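Local coordinates for protein beta-glucosidase (Chaetomella raphigera, PDB 6JXG) that probably hydrolyses terminal, non-reducing beta-D-glucosyl residues with release of beta-D-glucose, as a secreted family 3 glycoside hydrolase of cellulose degradation, at residues T141-Q146 and I190-A195; P349-I354 and A428-I433. One frame throughout, in Å; residues are numbered along the deposited sequence.

Contact 1 and contact 2 belong to different domains of the enzyme. Contact 1 joins helix 131-147 to the end of helix 184-191 in the N-terminal, TIM-barrel-type domain of family 3. Contact 2 pairs strands 351-355 and 431-438 in the C-terminal domain. Their centres are about 47 Å apart, on opposite sides of the chain's centre, and their nearest atoms are about 30 Å apart, so they do not touch. Both segments of contact 1 precede those of contact 2. The centre of contact 1 is about 14 Å from the chain's centre and that of contact 2 about 36 Å. Contact 2 carries a mannose covalently attached to the protein, which is a glycan and not a substrate.

Contact 1 of 2, residues T141-Q146 and I190-A195; sequences TITGMQ and IKANVA
Gln146 OE1 is gripped by two backbone N-H groups, that of Ala195 in segment 190-195 and that of Ala152 in strand 151-157. Ala195 N reaches Gln146 OE1 at 3.0 Å, in the carbonyl plane and on a lone pair. The other half of the amide reverses the roles. Gln146 NE2 donates to Asn193 O at 2.9 Å in a fairly straight bond, 163° at the hydrogen. Asn193 O lies close to the amide plane of Gln146, but NE2 sits above the carbonyl plane of Asn193. The chain of Gln146 is extended beyond CG, which carries the amide across to the turn. Bonds at both ends fix the rotation of the amide.

One helical turn earlier, Ile142 crosses Val194 obliquely. Its CD1 meets Val194 CG2 at 3.6 Å, and its CG2 approaches Ala192 O. Ala152 also touches both side chains. At the more open edge, a water donates to Thr143 OG1 and to Ala192 O, at 2.7 Å from OG1. Thr143 OG1 also bonds back to Ser139 O in its own helix.

Asn193 has positive phi (69°). The amide of Asn193 is bonded to Trp6 and Asp5. Its backbone N bonds to Ile190 O, and Val194 N bonds to Ala189 O. This is a Schellman motif with Asn193 as C-prime residue. It ends helix 184-191 and turns the chain into strand 196-199, a helix-to-strand connection of the TIM-barrel-type domain.

Contact 2 of 2, residues P349-I354 and A428-I433; sequences PASLAI and AAETAI. With MAN (alpha-D-mannopyranose), chain E.
Segments 349-354 and 428-433 run parallel: the axes of strands 351-354 and 431-433 come within 4.6 Å and diverge by 29°, with Ala353 at the centre of the pairing. Ala353 N donates to Thr431 O at 3.0 Å, and Ala353 O accepts from Ile433 N at 2.9 Å. Both donors lie in the carbonyl planes. Leu352, Ile354, Thr431 and Ile433 share one face of the sheet. On it, Leu352 CD1 lies beside Thr431 CG2 at 3.7 Å. Ile433 CD1 reaches Ile354 CD1 at 4.0 Å and also packs near Leu352 CG. On the other face Ala353 CB meets Ala432 CB. From the loop before, Ala429 CB also comes to Ala353 CB, at 3.9 Å.

Toward the N-terminal end of the pairing, two side chains do the bonding. Ser351 OG stands between its backbone N and carbonyl carbon (chi1 59°). There it accepts from Glu430 N at 2.8 Å. Glu430 extends beyond CG along Ala350, with CD against the methyl CB. Its OE1 receives a nearly straight but weak bond from Ala350 N. Ser351 O is buried here with no partner.

Thr431 OG1, anti to the carbonyl carbon (chi1 -71°), is bonded covalently to C1 of the mannose. The sugar leans on Pro349 CB, and its O2 donates to Glu430 OE1 at 3.1 Å. Ala343 O provides a further hydrogen bond to the sugar. Strand 410-414 pairs with the other edge of strand 351-355, while Ile478 and Val480 of strand 477-483 touch Thr431 and Ile433. The contact thus joins inner strands of the C-terminal domain's sheet. Its chemistry is that of an O-mannosylation site on the sheet: Glu430 OE1 takes one sound bond from the sugar and a weak one from Ala350 N, consistent with a carboxylate that helps to orient the mannose.

Contact 1 of 2, residues T141-Q146 and I190-A195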
loop_
_atom_site.group_PDB
_atom_site.type_symbol
_atom_site.label_atom_id
_atom_site.label_comp_id
_atom_site.label_asym_id
_atom_site.label_seq_id
_atom_site.Cartn_x
_atom_site.Cartn_y
_atom_site.Cartn_z
ATOM N N THR A 141 9.436 1.763 -1.862
ATOM C CA THR A 141 8.738 1.974 -3.156
ATOM C C THR A 141 9.134 3.298 -3.849
ATOM O O THR A 141 9.426 3.353 -5.027
ATOM C CB THR A 141 7.210 1.955 -2.957
ATOM O OG1 THR A 141 6.815 0.686 -2.350
ATOM C CG2 THR A 141 6.547 2.140 -4.285
ATOM N N ILE A 142 9.161 4.369 -3.091
ATOM C CA ILE A 142 9.523 5.674 -3.585
ATOM C C ILE A 142 10.970 5.672 -4.051
ATOM O O ILE A 142 11.287 6.229 -5.099
ATOM C CB ILE A 142 9.301 6.709 -2.534
ATOM C CG1 ILE A 142 7.792 6.896 -2.420
ATOM C CG2 ILE A 142 9.976 8.054 -2.860
ATOM C CD1 ILE A 142 7.416 7.590 -1.154
ATOM N N THR A 143 11.843 5.081 -3.274
ATOM C CA THR A 143 13.282 5.103 -3.657
ATOM C C THR A 143 13.443 4.330 -4.980
ATOM O O THR A 143 14.224 4.734 -5.848
ATOM C CB THR A 143 14.161 4.529 -2.554
ATOM O OG1 THR A 143 13.962 5.290 -1.357
ATOM C CG2 THR A 143 15.581 4.602 -3.002
ATOM N N GLY A 144 12.748 3.226 -5.132
ATOM C CA GLY A 144 12.736 2.496 -6.372
ATOM C C GLY A 144 12.249 3.322 -7.538
ATOM O O GLY A 144 12.869 3.382 -8.612
ATOM N N MET A 145 11.064 3.869 -7.389
ATOM C CA MET A 145 10.443 4.639 -8.446
ATOM C C MET A 145 11.333 5.795 -8.914
ATOM O O MET A 145 11.575 5.984 -10.132
ATOM C CB MET A 145 9.127 5.208 -7.941
ATOM C CG MET A 145 8.010 4.189 -7.824
ATOM S SD MET A 145 6.502 4.817 -7.021
ATOM C CE MET A 145 5.770 5.836 -8.302
ATOM N N GLN A 146 11.804 6.552 -7.944
ATOM C CA GLN A 146 12.603 7.739 -8.235
ATOM C C GLN A 146 14.039 7.386 -8.686
ATOM O O GLN A 146 14.612 8.098 -9.525
ATOM C CB GLN A 146 12.554 8.727 -7.084
ATOM C CG GLN A 146 11.105 9.141 -6.800
ATOM C CD GLN A 146 10.902 10.363 -5.976
ATOM O OE1 GLN A 146 9.780 10.906 -5.931
ATOM N NE2 GLN A 146 11.910 10.782 -5.251
ATOM N N ILE A 190 8.397 11.536 2.938
ATOM C CA ILE A 190 9.153 12.770 2.856
ATOM C C ILE A 190 10.663 12.613 3.111
ATOM O O ILE A 190 11.482 13.159 2.330
ATOM C CB ILE A 190 8.522 13.812 3.786
ATOM C CG1 ILE A 190 7.100 14.134 3.276
ATOM C CG2 ILE A 190 9.373 15.047 3.856
ATOM C CD1 ILE A 190 6.159 14.914 4.204
ATOM N N LYS A 191 11.045 11.921 4.164
ATOM C CA LYS A 191 12.464 11.544 4.406
ATOM C C LYS A 191 13.082 10.822 3.227
ATOM O O LYS A 191 14.234 11.042 2.890
ATOM C CB LYS A 191 12.538 10.673 5.668
ATOM C CG LYS A 191 13.932 10.124 5.994
ATOM C CD LYS A 191 14.810 11.282 6.515
ATOM C CE LYS A 191 16.256 10.835 6.882
ATOM N NZ LYS A 191 16.845 9.871 5.932
ATOM N N ALA A 192 12.318 9.978 2.523
ATOM C CA ALA A 192 12.853 9.345 1.356
ATOM C C ALA A 192 12.840 10.260 0.082
ATOM O O ALA A 192 12.899 9.775 -0.997
ATOM C CB ALA A 192 12.101 8.060 1.065
ATOM N N ASN A 193 12.570 11.547 0.251
ATOM C CA ASN A 193 12.660 12.569 -0.857
ATOM C C ASN A 193 11.598 12.388 -1.897
ATOM O O ASN A 193 11.763 12.710 -3.059
ATOM C CB ASN A 193 14.040 12.613 -1.484
ATOM C CG ASN A 193 15.063 13.218 -0.535
ATOM O OD1 ASN A 193 14.792 14.205 0.150
ATOM N ND2 ASN A 193 16.207 12.582 -0.439
ATOM N N VAL A 194 10.450 11.895 -1.456
ATOM C CA VAL A 194 9.262 11.917 -2.351
ATOM C C VAL A 194 9.059 13.281 -3.034
ATOM O O VAL A 194 9.091 14.367 -2.421
ATOM C CB VAL A 194 7.994 11.374 -1.702
ATOM C CG1 VAL A 194 7.305 12.435 -0.871
ATOM C CG2 VAL A 194 7.005 10.825 -2.749
ATOM N N ALA A 195 8.852 13.224 -4.343
ATOM C CA ALA A 195 8.748 14.470 -5.158
ATOM C C ALA A 195 7.490 15.265 -4.937
ATOM O O ALA A 195 7.470 16.521 -5.067
ATOM C CB ALA A 195 8.900 14.104 -6.641
HETATM O O HOH W 1 14.471 7.911 -1.987
#

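Contact 2 of 2, residues P349-I354 and A428-I433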
loop_
_atom_site.group_PDB
_atom_site.type_symbol
_atom_site.label_atom_id
_atom_site.label_comp_id
_atom_site.label_asym_id
_atom_site.label_seq_id
_atom_site.Cartn_x
_atom_site.Cartn_y
_atom_site.Cartn_z
ATOM N N PRO A 349 -1.437 -36.127 -6.144
ATOM C CA PRO A 349 -2.793 -36.678 -5.904
ATOM C C PRO A 349 -3.353 -37.362 -7.166
ATOM O O PRO A 349 -2.919 -37.038 -8.242
ATOM C CB PRO A 349 -3.614 -35.455 -5.525
ATOM C CG PRO A 349 -2.867 -34.297 -6.089
ATOM C CD PRO A 349 -1.412 -34.658 -6.180
ATOM N N ALA A 350 -4.240 -38.344 -6.999
ATOM C CA ALA A 350 -4.758 -39.130 -8.132
ATOM C C ALA A 350 -5.742 -38.246 -8.888
ATOM O O ALA A 350 -5.867 -38.331 -10.094
ATOM C CB ALA A 350 -5.491 -40.377 -7.620
ATOM N N SER A 351 -6.446 -37.391 -8.147
ATOM C CA SER A 351 -7.466 -36.542 -8.744
ATOM C C SER A 351 -7.652 -35.288 -7.896
ATOM O O SER A 351 -7.419 -35.342 -6.680
ATOM C CB SER A 351 -8.766 -37.312 -8.813
ATOM O OG SER A 351 -9.123 -37.702 -7.530
ATOM N N LEU A 352 -8.099 -34.199 -8.540
ATOM C CA LEU A 352 -8.213 -32.883 -7.905
ATOM C C LEU A 352 -9.396 -32.165 -8.492
ATOM O O LEU A 352 -9.462 -32.028 -9.691
ATOM C CB LEU A 352 -6.950 -32.123 -8.269
ATOM C CG LEU A 352 -6.154 -31.264 -7.325
ATOM C CD1 LEU A 352 -6.069 -31.736 -5.882
ATOM C CD2 LEU A 352 -4.759 -31.120 -7.939
ATOM N N ALA A 353 -10.371 -31.807 -7.687
ATOM C CA ALA A 353 -11.464 -30.963 -8.141
ATOM C C ALA A 353 -11.049 -29.477 -8.028
ATOM O O ALA A 353 -10.362 -29.094 -7.043
ATOM C CB ALA A 353 -12.739 -31.243 -7.302
ATOM N N ILE A 354 -11.444 -28.673 -9.018
ATOM C CA ILE A 354 -11.075 -27.216 -9.090
ATOM C C ILE A 354 -12.393 -26.446 -9.144
ATOM O O ILE A 354 -13.179 -26.599 -10.115
ATOM C CB ILE A 354 -10.115 -26.927 -10.262
ATOM C CG1 ILE A 354 -8.852 -27.784 -10.138
ATOM C CG2 ILE A 354 -9.805 -25.424 -10.419
ATOM C CD1 ILE A 354 -7.864 -27.473 -9.031
ATOM N N ALA A 428 -16.186 -36.273 -6.564
ATOM C CA ALA A 428 -15.611 -37.064 -7.598
ATOM C C ALA A 428 -14.116 -36.981 -7.591
ATOM O O ALA A 428 -13.519 -37.488 -8.509
ATOM C CB ALA A 428 -16.190 -36.676 -8.983
ATOM N N ALA A 429 -13.490 -36.378 -6.570
ATOM C CA ALA A 429 -12.033 -36.311 -6.530
ATOM C C ALA A 429 -11.510 -36.606 -5.121
ATOM O O ALA A 429 -12.210 -36.384 -4.172
ATOM C CB ALA A 429 -11.571 -34.904 -6.938
ATOM N N GLU A 430 -10.247 -37.003 -5.011
ATOM C CA GLU A 430 -9.600 -37.285 -3.737
ATOM C C GLU A 430 -9.463 -36.003 -2.881
ATOM O O GLU A 430 -9.531 -36.007 -1.659
ATOM C CB GLU A 430 -8.197 -37.765 -3.992
ATOM C CG GLU A 430 -8.007 -39.128 -4.598
ATOM C CD GLU A 430 -6.653 -39.693 -4.186
ATOM O OE1 GLU A 430 -5.691 -38.904 -3.892
ATOM O OE2 GLU A 430 -6.577 -40.934 -4.108
ATOM N N THR A 431 -9.321 -34.888 -3.563
ATOM C CA THR A 431 -8.997 -33.606 -2.898
ATOM C C THR A 431 -9.641 -32.548 -3.733
ATOM O O THR A 431 -9.622 -32.650 -4.958
ATOM C CB THR A 431 -7.468 -33.408 -2.872
ATOM O OG1 THR A 431 -6.923 -34.346 -1.949
ATOM C CG2 THR A 431 -7.057 -31.979 -2.309
ATOM N N ALA A 432 -10.164 -31.527 -3.073
ATOM C CA ALA A 432 -10.851 -30.383 -3.719
ATOM C C ALA A 432 -10.220 -29.071 -3.324
ATOM O O ALA A 432 -10.057 -28.820 -2.129
ATOM C CB ALA A 432 -12.293 -30.337 -3.267
ATOM N N ILE A 433 -9.894 -28.246 -4.308
ATOM C CA ILE A 433 -9.400 -26.879 -4.051
ATOM C C ILE A 433 -10.493 -25.918 -4.522
ATOM O O ILE A 433 -10.923 -25.980 -5.710
ATOM C CB ILE A 433 -8.112 -26.539 -4.833
ATOM C CG1 ILE A 433 -7.082 -27.688 -4.762
ATOM C CG2 ILE A 433 -7.603 -25.203 -4.359
ATOM C CD1 ILE A 433 -5.790 -27.512 -5.557
HETATM C C1 MAN E . -5.598 -34.665 -2.326
HETATM C C2 MAN E . -5.657 -35.951 -1.487
HETATM C C3 MAN E . -5.373 -35.781 0.008
HETATM C C4 MAN E . -4.176 -34.865 0.231
HETATM C C5 MAN E . -4.531 -33.584 -0.473
HETATM C C6 MAN E . -3.550 -32.480 -0.159
HETATM O O2 MAN E . -4.648 -36.742 -2.009
HETATM O O3 MAN E . -5.084 -37.067 0.485
HETATM O O4 MAN E . -3.893 -34.631 1.622
HETATM O O5 MAN E . -4.595 -33.802 -1.869
HETATM O O6 MAN E . -2.266 -32.792 -0.669
#